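Local coordinates for protein-glutamine gamma-glutamyltransferase (Pagrus major, PDB 1G0D) that catalyses calcium-dependent cross-linking of proteins, joining peptide-bound glutamine to the amino group of lysine or of small amines, and probably binds GTP, at residues Phe40-Gln45 with Tyr108-Leu113; Asp80-Asn85 with Ile128-Leu133; Tyr169-Pro174 with Asp672-Thr677; Ala603-Thr608 with Leu661-Asp666. One frame throughout, in Å; residues are numbered along the deposited sequence.

From the N terminus, contact 1 opens at 40-45, contact 2 opens at 80-85, contact 1 closes at 108-113 and contact 2 at 128-133. Their loops therefore cross. Both join the two sheets of the N-terminal domain, and they touch through neighbouring strands, where Tyr108 N lies 2.7 Å from Phe130 O. Contact 3 opens at 169-174 and closes nearly 500 residues later at 672-677, tying the catalytic region to the C-terminal Ig-like domain. Contact 4, 603-608 with 661-666, is nested inside that long loop and packs the sheets of this last domain. Contacts 3 and 4 meet on adjacent strands, their centres about 12 Å apart.

Contact 1: residues Phe40-Gln45 with Tyr108-Leu113; sequences FSITLQ and YRLAVL
With its CG1 placed between the backbone N and the carbonyl carbon (chi1 65°) and the chain then extended (chi2 159°), Ile42 carries CD1 out toward Leu110. In Val112 it is CG1 that lies opposite the backbone N (chi1 174°), which directs this methyl at Leu44. Two apolar pairs result. Ile42 CD1 comes within 4.1 Å of Leu110 CD1, the two side chains slanting across one another so that they touch through their end methyls. Leu44 and Val112 meet tip to tip, and Val112 CG1 sits at the fork of the leucine, 4.2 Å from both Leu44 CD1 and Leu44 CD2. No hydrogen bond crosses. The backbones stay well apart, with 11.0 Å between the CA atoms of Ile42 and Leu110 and 9.0 Å between those of Leu44 and Val112, as expected of strands from two facing sheets. All four side chains are buried. Strand 40-46 runs between strands 8-12 and 92-98 in one sheet, whereas strand 106-115 lies between 55-62 and 121-133 in the other. Leu44 also packs on Val11, Leu56 and Leu95, and Leu110 on Leu60, which extends the same apolar layer to the flanking strands.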
loop_
_atom_site.group_PDB
_atom_site.type_symbol
_atom_site.label_atom_id
_atom_site.label_comp_id
_atom_site.label_asym_id
_atom_site.label_seq_id
_atom_site.Cartn_x
_atom_site.Cartn_y
_atom_site.Cartn_z
ATOM N N PHE A 40 -29.131 13.719 3.309
ATOM C CA PHE A 40 -28.890 14.507 2.113
ATOM C C PHE A 40 -30.224 15.089 1.603
ATOM O O PHE A 40 -31.267 14.480 1.796
ATOM C CB PHE A 40 -28.099 13.700 1.038
ATOM C CG PHE A 40 -28.715 12.371 0.603
ATOM C CD1 PHE A 40 -28.538 11.215 1.353
ATOM C CD2 PHE A 40 -29.414 12.269 -0.608
ATOM C CE1 PHE A 40 -29.056 9.974 0.907
ATOM C CE2 PHE A 40 -29.925 11.052 -1.053
ATOM C CZ PHE A 40 -29.743 9.906 -0.287
ATOM N N SER A 41 -30.211 16.291 1.014
ATOM C CA SER A 41 -31.456 16.915 0.541
ATOM C C SER A 41 -31.512 17.178 -0.948
ATOM O O SER A 41 -30.618 17.794 -1.512
ATOM C CB SER A 41 -31.691 18.235 1.246
ATOM O OG SER A 41 -31.564 18.075 2.628
ATOM N N ILE A 42 -32.595 16.741 -1.566
ATOM C CA ILE A 42 -32.788 16.897 -2.993
ATOM C C ILE A 42 -34.135 17.571 -3.149
ATOM O O ILE A 42 -34.889 17.633 -2.188
ATOM C CB ILE A 42 -32.771 15.491 -3.692
ATOM C CG1 ILE A 42 -33.970 14.647 -3.241
ATOM C CG2 ILE A 42 -31.448 14.720 -3.311
ATOM C CD1 ILE A 42 -34.338 13.499 -4.195
ATOM N N THR A 43 -34.450 18.084 -4.329
ATOM C CA THR A 43 -35.744 18.738 -4.525
ATOM C C THR A 43 -36.534 18.198 -5.706
ATOM O O THR A 43 -35.966 17.726 -6.671
ATOM C CB THR A 43 -35.589 20.222 -4.781
ATOM O OG1 THR A 43 -34.459 20.441 -5.643
ATOM C CG2 THR A 43 -35.417 20.956 -3.481
ATOM N N LEU A 44 -37.847 18.281 -5.608
ATOM C CA LEU A 44 -38.751 17.863 -6.659
ATOM C C LEU A 44 -39.308 19.167 -7.184
ATOM O O LEU A 44 -40.089 19.805 -6.465
ATOM C CB LEU A 44 -39.959 17.145 -6.092
ATOM C CG LEU A 44 -40.091 15.683 -5.793
ATOM C CD1 LEU A 44 -41.513 15.266 -6.054
ATOM C CD2 LEU A 44 -39.136 14.919 -6.631
ATOM N N GLN A 45 -38.926 19.597 -8.390
ATOM C CA GLN A 45 -39.517 20.823 -8.940
ATOM C C GLN A 45 -40.854 20.441 -9.548
ATOM O O GLN A 45 -40.912 19.657 -10.486
ATOM C CB GLN A 45 -38.645 21.451 -10.011
ATOM C CG GLN A 45 -38.748 22.958 -9.992
ATOM C CD GLN A 45 -39.024 23.551 -11.369
ATOM O OE1 GLN A 45 -38.110 23.665 -12.192
ATOM N NE2 GLN A 45 -40.290 23.941 -11.627
ATOM N N TYR A 108 -27.034 3.576 -6.011
ATOM C CA TYR A 108 -28.474 3.467 -5.851
ATOM C C TYR A 108 -29.207 4.205 -6.941
ATOM O O TYR A 108 -28.670 5.135 -7.526
ATOM C CB TYR A 108 -28.897 4.087 -4.523
ATOM C CG TYR A 108 -28.517 3.293 -3.301
ATOM C CD1 TYR A 108 -27.232 3.398 -2.755
ATOM C CD2 TYR A 108 -29.441 2.475 -2.661
ATOM C CE1 TYR A 108 -26.869 2.713 -1.589
ATOM C CE2 TYR A 108 -29.093 1.782 -1.494
ATOM C CZ TYR A 108 -27.795 1.916 -0.962
ATOM O OH TYR A 108 -27.422 1.283 0.207
ATOM N N ARG A 109 -30.441 3.801 -7.214
ATOM C CA ARG A 109 -31.237 4.505 -8.203
ATOM C C ARG A 109 -32.494 4.794 -7.442
ATOM O O ARG A 109 -33.121 3.884 -6.929
ATOM C CB ARG A 109 -31.526 3.645 -9.437
ATOM C CG ARG A 109 -30.692 4.069 -10.706
ATOM C CD ARG A 109 -29.464 3.143 -11.031
ATOM N NE ARG A 109 -29.820 1.718 -10.930
ATOM C CZ ARG A 109 -29.051 0.752 -10.414
ATOM N NH1 ARG A 109 -27.837 1.027 -9.941
ATOM N NH2 ARG A 109 -29.536 -0.485 -10.302
ATOM N N LEU A 110 -32.841 6.076 -7.347
ATOM C CA LEU A 110 -34.010 6.524 -6.591
ATOM C C LEU A 110 -35.279 6.753 -7.369
ATOM O O LEU A 110 -35.324 7.576 -8.285
ATOM C CB LEU A 110 -33.703 7.831 -5.848
ATOM C CG LEU A 110 -34.299 8.118 -4.454
ATOM C CD1 LEU A 110 -34.959 9.461 -4.439
ATOM C CD2 LEU A 110 -35.282 7.088 -4.074
ATOM N N ALA A 111 -36.328 6.065 -6.940
ATOM C CA ALA A 111 -37.620 6.201 -7.561
ATOM C C ALA A 111 -38.612 6.927 -6.649
ATOM O O ALA A 111 -39.068 6.356 -5.659
ATOM C CB ALA A 111 -38.156 4.838 -7.915
ATOM N N VAL A 112 -38.942 8.182 -6.954
ATOM C CA VAL A 112 -39.944 8.907 -6.159
ATOM C C VAL A 112 -41.349 8.689 -6.822
ATOM O O VAL A 112 -41.586 9.093 -7.979
ATOM C CB VAL A 112 -39.568 10.446 -6.058
ATOM C CG1 VAL A 112 -40.683 11.246 -5.364
ATOM C CG2 VAL A 112 -38.250 10.602 -5.294
ATOM N N LEU A 113 -42.252 8.008 -6.112
ATOM C CA LEU A 113 -43.597 7.741 -6.632
ATOM C C LEU A 113 -44.661 8.647 -6.039
ATOM O O LEU A 113 -44.688 8.857 -4.831
ATOM C CB LEU A 113 -44.056 6.328 -6.304
ATOM C CG LEU A 113 -43.548 5.016 -6.871
ATOM C CD1 LEU A 113 -42.637 5.160 -8.070
ATOM C CD2 LEU A 113 -42.844 4.356 -5.726
#

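Contact 2: residues Asp80-Asn85 with Ile128-Leu133; sequences DKWWFN and ISFHML
Trp82 is the last loop residue before strand 83-88, and it faces Phe130 and Met132 on the extended strand 121-133. The backbones are far apart: the nearest CA atoms, those of Trp82 and Met132, are 13.0 Å from each other, and the gap is bridged by side chains from both segments, the indole covering about half of it. Phe130 and Met132 are two residues apart on their strand, so both side chains leave it on the side facing Trp82. The far end of the six-membered indole ring does the touching. Trp82 CH2 lies 3.9 Å from Phe130 CZ, the two rings approaching from opposite directions and meeting obliquely. The methyl of Met132 comes very close to the same end of the indole, with Met132 CE 3.3 Å from Trp82 CZ2. Met132 leaves the backbone with CG opposite its N, and bends at chi2 (89°) and chi3 (71°) then fold the thioether so that CE reaches the indole. No hydrogen bond crosses; on the backbone of Trp82, O is held by Gln73 NE2. Further out, Leu60 touches both Trp82 and Phe130, Pro100 packs on Trp82, and Phe130 meets the rings of Phe40 and Tyr108. This buried, largely aromatic cluster between opposing sheets is the core of a beta-sandwich, the Ig-like fold of the N-terminal transglutaminase domain.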
loop_
_atom_site.group_PDB
_atom_site.type_symbol
_atom_site.label_atom_id
_atom_site.label_comp_id
_atom_site.label_asym_id
_atom_site.label_seq_id
_atom_site.Cartn_x
_atom_site.Cartn_y
_atom_site.Cartn_z
ATOM N N ASP A 80 -31.517 1.945 12.003
ATOM C CA ASP A 80 -30.852 1.279 10.922
ATOM C C ASP A 80 -31.842 1.236 9.744
ATOM O O ASP A 80 -31.660 0.504 8.768
ATOM C CB ASP A 80 -30.372 -0.105 11.372
ATOM C CG ASP A 80 -31.467 -1.159 11.313
ATOM O OD1 ASP A 80 -32.575 -0.920 11.854
ATOM O OD2 ASP A 80 -31.198 -2.235 10.726
ATOM N N LYS A 81 -32.881 2.060 9.840
ATOM C CA LYS A 81 -33.889 2.141 8.799
ATOM C C LYS A 81 -33.730 3.407 7.987
ATOM O O LYS A 81 -33.484 4.465 8.545
ATOM C CB LYS A 81 -35.284 2.156 9.413
ATOM C CG LYS A 81 -35.940 0.788 9.608
ATOM C CD LYS A 81 -35.689 -0.180 8.447
ATOM C CE LYS A 81 -35.354 -1.632 8.904
ATOM N NZ LYS A 81 -33.881 -1.941 8.998
ATOM N N TRP A 82 -33.876 3.303 6.671
ATOM C CA TRP A 82 -33.804 4.472 5.785
ATOM C C TRP A 82 -35.129 5.241 5.976
ATOM O O TRP A 82 -36.170 4.632 6.187
ATOM C CB TRP A 82 -33.741 4.033 4.315
ATOM C CG TRP A 82 -32.398 3.832 3.684
ATOM C CD1 TRP A 82 -31.675 2.664 3.645
ATOM C CD2 TRP A 82 -31.674 4.769 2.875
ATOM N NE1 TRP A 82 -30.554 2.816 2.859
ATOM C CE2 TRP A 82 -30.526 4.093 2.371
ATOM C CE3 TRP A 82 -31.881 6.114 2.520
ATOM C CZ2 TRP A 82 -29.598 4.711 1.539
ATOM C CZ3 TRP A 82 -30.952 6.731 1.690
ATOM C CH2 TRP A 82 -29.818 6.021 1.206
ATOM N N TRP A 83 -35.112 6.568 5.910
ATOM C CA TRP A 83 -36.366 7.325 6.030
ATOM C C TRP A 83 -36.173 8.736 5.515
ATOM O O TRP A 83 -35.040 9.209 5.390
ATOM C CB TRP A 83 -36.876 7.362 7.473
ATOM C CG TRP A 83 -36.001 8.100 8.422
ATOM C CD1 TRP A 83 -34.939 7.596 9.134
ATOM C CD2 TRP A 83 -36.136 9.467 8.815
ATOM N NE1 TRP A 83 -34.413 8.572 9.950
ATOM C CE2 TRP A 83 -35.128 9.735 9.777
ATOM C CE3 TRP A 83 -37.016 10.500 8.456
ATOM C CZ2 TRP A 83 -34.973 10.983 10.381
ATOM C CZ3 TRP A 83 -36.862 11.741 9.068
ATOM C CH2 TRP A 83 -35.841 11.969 10.025
ATOM N N PHE A 84 -37.275 9.408 5.192
ATOM C CA PHE A 84 -37.179 10.758 4.665
ATOM C C PHE A 84 -38.125 11.745 5.288
ATOM O O PHE A 84 -39.123 11.401 5.882
ATOM C CB PHE A 84 -37.375 10.750 3.132
ATOM C CG PHE A 84 -38.820 10.609 2.673
ATOM C CD1 PHE A 84 -39.516 11.712 2.191
ATOM C CD2 PHE A 84 -39.456 9.362 2.671
ATOM C CE1 PHE A 84 -40.812 11.581 1.720
ATOM C CE2 PHE A 84 -40.753 9.219 2.200
ATOM C CZ PHE A 84 -41.432 10.336 1.721
ATOM N N ASN A 85 -37.794 13.003 5.154
ATOM C CA ASN A 85 -38.654 14.028 5.685
ATOM C C ASN A 85 -38.966 14.867 4.460
ATOM O O ASN A 85 -38.101 15.153 3.647
ATOM C CB ASN A 85 -37.901 14.804 6.758
ATOM C CG ASN A 85 -38.342 16.232 6.867
ATOM O OD1 ASN A 85 -37.789 17.128 6.202
ATOM N ND2 ASN A 85 -39.342 16.471 7.721
ATOM N N ILE A 128 -33.293 8.929 -10.410
ATOM C CA ILE A 128 -31.955 9.505 -10.372
ATOM C C ILE A 128 -31.085 8.630 -9.521
ATOM O O ILE A 128 -31.530 8.041 -8.553
ATOM C CB ILE A 128 -31.925 10.899 -9.780
ATOM C CG1 ILE A 128 -32.441 10.881 -8.355
ATOM C CG2 ILE A 128 -32.726 11.820 -10.668
ATOM C CD1 ILE A 128 -31.637 11.704 -7.482
ATOM N N SER A 129 -29.822 8.535 -9.875
ATOM C CA SER A 129 -28.961 7.669 -9.108
ATOM C C SER A 129 -27.934 8.433 -8.304
ATOM O O SER A 129 -27.689 9.622 -8.528
ATOM C CB SER A 129 -28.272 6.686 -10.045
ATOM O OG SER A 129 -27.260 7.365 -10.748
ATOM N N PHE A 130 -27.353 7.739 -7.343
ATOM C CA PHE A 130 -26.335 8.329 -6.497
ATOM C C PHE A 130 -25.457 7.196 -5.942
ATOM O O PHE A 130 -25.828 6.012 -6.021
ATOM C CB PHE A 130 -26.988 9.185 -5.374
ATOM C CG PHE A 130 -27.842 8.403 -4.390
ATOM C CD1 PHE A 130 -27.259 7.731 -3.300
ATOM C CD2 PHE A 130 -29.220 8.317 -4.561
ATOM C CE1 PHE A 130 -28.025 6.990 -2.417
ATOM C CE2 PHE A 130 -29.986 7.573 -3.677
ATOM C CZ PHE A 130 -29.387 6.908 -2.605
ATOM N N HIS A 131 -24.289 7.548 -5.421
ATOM C CA HIS A 131 -23.388 6.562 -4.862
ATOM C C HIS A 131 -23.263 6.740 -3.368
ATOM O O HIS A 131 -23.319 7.849 -2.864
ATOM C CB HIS A 131 -22.028 6.708 -5.489
ATOM C CG HIS A 131 -21.946 6.169 -6.876
ATOM N ND1 HIS A 131 -22.164 6.950 -7.988
ATOM C CD2 HIS A 131 -21.619 4.941 -7.335
ATOM C CE1 HIS A 131 -21.973 6.225 -9.074
ATOM N NE2 HIS A 131 -21.641 5.002 -8.705
ATOM N N MET A 132 -23.081 5.645 -2.660
ATOM C CA MET A 132 -22.964 5.699 -1.217
ATOM C C MET A 132 -21.644 5.077 -0.750
ATOM O O MET A 132 -21.330 3.940 -1.101
ATOM C CB MET A 132 -24.135 4.957 -0.593
ATOM C CG MET A 132 -24.053 4.865 0.907
ATOM S SD MET A 132 -24.828 6.285 1.705
ATOM C CE MET A 132 -26.553 5.972 1.379
ATOM N N LEU A 133 -20.891 5.832 0.044
ATOM C CA LEU A 133 -19.593 5.420 0.591
ATOM C C LEU A 133 -19.640 5.245 2.133
ATOM O O LEU A 133 -20.639 5.532 2.775
ATOM C CB LEU A 133 -18.539 6.486 0.259
ATOM C CG LEU A 133 -18.057 6.796 -1.164
ATOM C CD1 LEU A 133 -18.713 5.935 -2.209
ATOM C CD2 LEU A 133 -18.311 8.216 -1.405
#

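Contact 3: residues Tyr169-Pro174 with Asp672-Thr677; sequences YIRSIP and DVKGVT
Bent at chi3 (-136°), Arg171 reaches across to Asp672 with a salt bridge in which Arg171 NH1 donates to Asp672 OD1 at 3.1 Å. The N-H...O angle of 140° makes the bond bent. The carboxylate oxygen is approached from above its plane, and the guanidinium and carboxylate planes stand 78° apart, a one-point rather than side-by-side bridge. Ile173 CG2 lies over one face of the guanidinium, and Lys674 CG sits 3.8 Å from Arg171 NH2. The like-charged lysine end is directed elsewhere: Lys674 NZ donates to Tyr247 O and pairs with Asp664. The backbone O of Asp672 is bonded by Thr584 OG1. An alanine in place of Arg171 would probably leave the carboxylate of Asp672 without this positive mate and loosen the link between the two segments. Farther along, the Pro174 ring edge, CB and CG, lies against the Val676 methyls, though the fine detail of this pair is doubtful. The side chain of Arg171 lies about 7 Å from that of Pro581, probably part of the GTP site. The contact joins the hairpin 159-164/169-176 to the C-terminal Ig-like domain, consistent with the compact transglutaminase form in which the beta-barrels fold back against the catalytic core.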
loop_
_atom_site.group_PDB
_atom_site.type_symbol
_atom_site.label_atom_id
_atom_site.label_comp_id
_atom_site.label_asym_id
_atom_site.label_seq_id
_atom_site.Cartn_x
_atom_site.Cartn_y
_atom_site.Cartn_z
ATOM N N TYR A 169 18.716 1.663 6.450
ATOM C CA TYR A 169 18.910 2.624 5.385
ATOM C C TYR A 169 17.570 2.726 4.638
ATOM O O TYR A 169 17.401 2.201 3.533
ATOM C CB TYR A 169 20.069 2.099 4.511
ATOM C CG TYR A 169 20.587 2.977 3.383
ATOM C CD1 TYR A 169 20.024 4.223 3.096
ATOM C CD2 TYR A 169 21.594 2.505 2.539
ATOM C CE1 TYR A 169 20.456 4.985 1.965
ATOM C CE2 TYR A 169 22.029 3.242 1.418
ATOM C CZ TYR A 169 21.454 4.480 1.130
ATOM O OH TYR A 169 21.857 5.167 -0.003
ATOM N N ILE A 170 16.626 3.423 5.281
ATOM C CA ILE A 170 15.264 3.632 4.783
ATOM C C ILE A 170 15.118 4.727 3.742
ATOM O O ILE A 170 15.610 5.826 3.922
ATOM C CB ILE A 170 14.317 3.994 5.945
ATOM C CG1 ILE A 170 14.319 2.876 6.983
ATOM C CG2 ILE A 170 12.917 4.248 5.428
ATOM C CD1 ILE A 170 13.441 3.151 8.120
ATOM N N ARG A 171 14.431 4.422 2.656
ATOM C CA ARG A 171 14.200 5.405 1.610
ATOM C C ARG A 171 12.679 5.599 1.459
ATOM O O ARG A 171 11.885 4.735 1.823
ATOM C CB ARG A 171 14.841 4.938 0.289
ATOM C CG ARG A 171 13.986 5.155 -1.008
ATOM C CD ARG A 171 14.464 4.283 -2.222
ATOM N NE ARG A 171 14.519 5.018 -3.496
ATOM C CZ ARG A 171 14.280 4.481 -4.706
ATOM N NH1 ARG A 171 13.961 3.179 -4.833
ATOM N NH2 ARG A 171 14.359 5.251 -5.796
ATOM N N SER A 172 12.278 6.749 0.937
ATOM C CA SER A 172 10.869 7.029 0.757
ATOM C C SER A 172 10.511 7.207 -0.680
ATOM O O SER A 172 11.262 7.828 -1.448
ATOM C CB SER A 172 10.470 8.334 1.429
ATOM O OG SER A 172 11.233 8.585 2.582
ATOM N N ILE A 173 9.367 6.661 -1.069
ATOM C CA ILE A 173 8.919 6.926 -2.405
ATOM C C ILE A 173 7.521 7.471 -2.290
ATOM O O ILE A 173 6.664 6.923 -1.583
ATOM C CB ILE A 173 8.925 5.711 -3.328
ATOM C CG1 ILE A 173 7.856 4.745 -2.899
ATOM C CG2 ILE A 173 10.306 5.085 -3.353
ATOM C CD1 ILE A 173 6.939 4.424 -4.016
ATOM N N PRO A 174 7.325 8.663 -2.848
ATOM C CA PRO A 174 6.026 9.308 -2.845
ATOM C C PRO A 174 5.078 8.475 -3.720
ATOM O O PRO A 174 5.531 7.791 -4.630
ATOM C CB PRO A 174 6.328 10.661 -3.472
ATOM C CG PRO A 174 7.512 10.439 -4.270
ATOM C CD PRO A 174 8.342 9.559 -3.409
ATOM N N ASP A 672 14.895 2.821 -12.084
ATOM C CA ASP A 672 14.478 3.177 -10.732
ATOM C C ASP A 672 14.961 4.595 -10.400
ATOM O O ASP A 672 15.673 4.831 -9.422
ATOM C CB ASP A 672 15.065 2.119 -9.764
ATOM C CG ASP A 672 14.251 1.926 -8.493
ATOM O OD1 ASP A 672 14.873 1.715 -7.426
ATOM O OD2 ASP A 672 13.009 1.967 -8.552
ATOM N N VAL A 673 14.613 5.559 -11.235
ATOM C CA VAL A 673 15.028 6.926 -10.952
ATOM C C VAL A 673 13.802 7.842 -10.729
ATOM O O VAL A 673 12.985 8.031 -11.638
ATOM C CB VAL A 673 15.917 7.470 -12.105
ATOM C CG1 VAL A 673 16.361 8.877 -11.783
ATOM C CG2 VAL A 673 17.123 6.560 -12.299
ATOM N N LYS A 674 13.702 8.423 -9.523
ATOM C CA LYS A 674 12.571 9.275 -9.158
ATOM C C LYS A 674 12.823 10.720 -8.722
ATOM O O LYS A 674 13.956 11.167 -8.461
ATOM C CB LYS A 674 11.747 8.612 -8.048
ATOM C CG LYS A 674 11.868 7.123 -7.926
ATOM C CD LYS A 674 11.207 6.504 -9.105
ATOM C CE LYS A 674 10.698 5.137 -8.813
ATOM N NZ LYS A 674 9.670 4.789 -9.824
ATOM N N GLY A 675 11.693 11.422 -8.608
ATOM C CA GLY A 675 11.656 12.814 -8.188
ATOM C C GLY A 675 10.221 13.219 -7.856
ATOM O O GLY A 675 9.279 12.606 -8.402
ATOM N N VAL A 676 10.076 14.196 -6.940
ATOM C CA VAL A 676 8.783 14.781 -6.476
ATOM C C VAL A 676 9.009 16.235 -6.143
ATOM O O VAL A 676 10.067 16.628 -5.638
ATOM C CB VAL A 676 8.212 14.273 -5.104
ATOM C CG1 VAL A 676 6.790 13.872 -5.273
ATOM C CG2 VAL A 676 9.054 13.200 -4.515
ATOM N N THR A 677 7.981 17.027 -6.357
ATOM C CA THR A 677 8.090 18.419 -6.038
ATOM C C THR A 677 6.711 18.752 -5.546
ATOM O O THR A 677 5.763 18.055 -5.903
ATOM C CB THR A 677 8.412 19.242 -7.293
ATOM O OG1 THR A 677 8.809 20.565 -6.906
ATOM C CG2 THR A 677 7.186 19.309 -8.229
#

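Contact 4: residues Ala603-Thr608 with Leu661-Asp666; sequences AYVSFT and LLVDFD
Phe607 and Phe665 form an edge-to-face aromatic pair, with centroids 4.8 Å apart and planes at 58°. The edge of Phe607 points at the face of Phe665: Phe607 CE2 stands over the centre of that ring, 3.7 Å from Phe665 CE2. In Phe665, CG opposite the backbone N (chi1 172°) carries the ring toward the other strand, and chi2 (85°) turns its face to Phe607. Two smaller pairs continue the row. Val605 CG2 is 4.3 Å from Val663 CG1, and Ala603 CB lies 3.8 Å from Leu661 CD2, the short alanine being met by a leucine branch. Around this first shell, Phe620 meets the ring of Phe665 and packs on Val605, Pro585 and Leu670 touch Phe607, and Leu622 packs on Val663. A leucine in place of Phe665 would probably take away the flat face on which the edge of Phe607 rests, leaving that ring freer to turn. The strands are set by their own sheets. Strand 601-608 bonds to 644-651 and 588-590, and strand 659-666 lies between 619-624 and 673-682; the axes of the two segments pass 9.7 Å apart. No hydrogen bond crosses, while on strand 659-666 Asp664 pairs with Arg248 and Asp666 with Lys671. The contact is thus hydrophobic and aromatic, joining the two sheets of the Ig-like sandwich by shape and dispersion rather than by charge.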
loop_
_atom_site.group_PDB
_atom_site.type_symbol
_atom_site.label_atom_id
_atom_site.label_comp_id
_atom_site.label_asym_id
_atom_site.label_seq_id
_atom_site.Cartn_x
_atom_site.Cartn_y
_atom_site.Cartn_z
ATOM N N ALA A 603 6.588 22.378 -16.295
ATOM C CA ALA A 603 7.349 21.621 -15.307
ATOM C C ALA A 603 8.637 21.186 -15.994
ATOM O O ALA A 603 8.636 20.814 -17.173
ATOM C CB ALA A 603 6.542 20.392 -14.848
ATOM N N TYR A 604 9.723 21.214 -15.232
ATOM C CA TYR A 604 11.057 20.902 -15.720
ATOM C C TYR A 604 11.763 19.827 -14.928
ATOM O O TYR A 604 11.975 19.981 -13.732
ATOM C CB TYR A 604 11.926 22.150 -15.647
ATOM C CG TYR A 604 11.423 23.278 -16.499
ATOM C CD1 TYR A 604 10.520 24.206 -15.998
ATOM C CD2 TYR A 604 11.816 23.391 -17.835
ATOM C CE1 TYR A 604 10.010 25.218 -16.814
ATOM C CE2 TYR A 604 11.316 24.391 -18.653
ATOM C CZ TYR A 604 10.408 25.301 -18.145
ATOM O OH TYR A 604 9.873 26.258 -18.983
ATOM N N VAL A 605 12.164 18.749 -15.584
ATOM C CA VAL A 605 12.884 17.711 -14.869
ATOM C C VAL A 605 14.254 17.532 -15.521
ATOM O O VAL A 605 14.394 17.658 -16.731
ATOM C CB VAL A 605 12.038 16.402 -14.815
ATOM C CG1 VAL A 605 11.187 16.292 -16.044
ATOM C CG2 VAL A 605 12.921 15.210 -14.567
ATOM N N SER A 606 15.270 17.284 -14.700
ATOM C CA SER A 606 16.633 17.145 -15.198
ATOM C C SER A 606 17.569 16.350 -14.282
ATOM O O SER A 606 17.421 16.383 -13.070
ATOM C CB SER A 606 17.226 18.540 -15.369
ATOM O OG SER A 606 18.069 18.883 -14.274
ATOM N N PHE A 607 18.545 15.650 -14.854
ATOM C CA PHE A 607 19.523 14.904 -14.049
ATOM C C PHE A 607 20.801 14.669 -14.847
ATOM O O PHE A 607 20.889 15.033 -16.010
ATOM C CB PHE A 607 18.923 13.574 -13.495
ATOM C CG PHE A 607 19.077 12.364 -14.401
ATOM C CD1 PHE A 607 20.057 11.409 -14.144
ATOM C CD2 PHE A 607 18.185 12.135 -15.452
ATOM C CE1 PHE A 607 20.149 10.245 -14.910
ATOM C CE2 PHE A 607 18.265 10.976 -16.227
ATOM C CZ PHE A 607 19.258 10.027 -15.947
ATOM N N THR A 608 21.804 14.102 -14.196
ATOM C CA THR A 608 23.071 13.821 -14.851
ATOM C C THR A 608 23.387 12.340 -14.813
ATOM O O THR A 608 23.423 11.744 -13.756
ATOM C CB THR A 608 24.239 14.568 -14.164
ATOM O OG1 THR A 608 24.147 15.972 -14.434
ATOM C CG2 THR A 608 25.562 14.069 -14.693
ATOM N N LEU A 661 3.925 16.693 -7.516
ATOM C CA LEU A 661 4.181 16.235 -8.882
ATOM C C LEU A 661 5.217 15.167 -8.764
ATOM O O LEU A 661 6.284 15.380 -8.159
ATOM C CB LEU A 661 4.671 17.371 -9.771
ATOM C CG LEU A 661 4.914 17.003 -11.229
ATOM C CD1 LEU A 661 3.638 16.537 -11.906
ATOM C CD2 LEU A 661 5.513 18.216 -11.940
ATOM N N LEU A 662 4.865 14.005 -9.313
ATOM C CA LEU A 662 5.714 12.808 -9.267
ATOM C C LEU A 662 6.319 12.455 -10.631
ATOM O O LEU A 662 5.678 12.575 -11.680
ATOM C CB LEU A 662 4.913 11.605 -8.739
ATOM C CG LEU A 662 4.533 11.516 -7.262
ATOM C CD1 LEU A 662 3.764 12.735 -6.794
ATOM C CD2 LEU A 662 3.658 10.323 -7.103
ATOM N N VAL A 663 7.579 12.038 -10.612
ATOM C CA VAL A 663 8.250 11.676 -11.836
ATOM C C VAL A 663 9.165 10.453 -11.704
ATOM O O VAL A 663 9.894 10.266 -10.713
ATOM C CB VAL A 663 9.062 12.883 -12.377
ATOM C CG1 VAL A 663 9.721 12.527 -13.679
ATOM C CG2 VAL A 663 8.143 14.063 -12.577
ATOM N N ASP A 664 9.078 9.619 -12.737
ATOM C CA ASP A 664 9.869 8.420 -12.883
ATOM C C ASP A 664 10.709 8.461 -14.184
ATOM O O ASP A 664 10.269 8.962 -15.218
ATOM C CB ASP A 664 8.939 7.216 -12.919
ATOM C CG ASP A 664 9.654 5.953 -13.329
ATOM O OD1 ASP A 664 10.308 5.322 -12.462
ATOM O OD2 ASP A 664 9.575 5.595 -14.527
ATOM N N PHE A 665 11.934 7.950 -14.118
ATOM C CA PHE A 665 12.804 7.860 -15.300
ATOM C C PHE A 665 13.380 6.453 -15.458
ATOM O O PHE A 665 13.980 5.897 -14.519
ATOM C CB PHE A 665 13.980 8.863 -15.252
ATOM C CG PHE A 665 15.006 8.659 -16.363
ATOM C CD1 PHE A 665 14.823 9.226 -17.629
ATOM C CD2 PHE A 665 16.122 7.845 -16.162
ATOM C CE1 PHE A 665 15.740 8.970 -18.679
ATOM C CE2 PHE A 665 17.029 7.593 -17.200
ATOM C CZ PHE A 665 16.836 8.152 -18.455
ATOM N N ASP A 666 13.187 5.878 -16.644
ATOM C CA ASP A 666 13.743 4.561 -16.942
ATOM C C ASP A 666 14.560 4.566 -18.232
ATOM O O ASP A 666 14.277 5.312 -19.182
ATOM C CB ASP A 666 12.664 3.474 -17.032
ATOM C CG ASP A 666 13.258 2.062 -16.942
ATOM O OD1 ASP A 666 12.776 1.172 -17.674
ATOM O OD2 ASP A 666 14.204 1.844 -16.144
#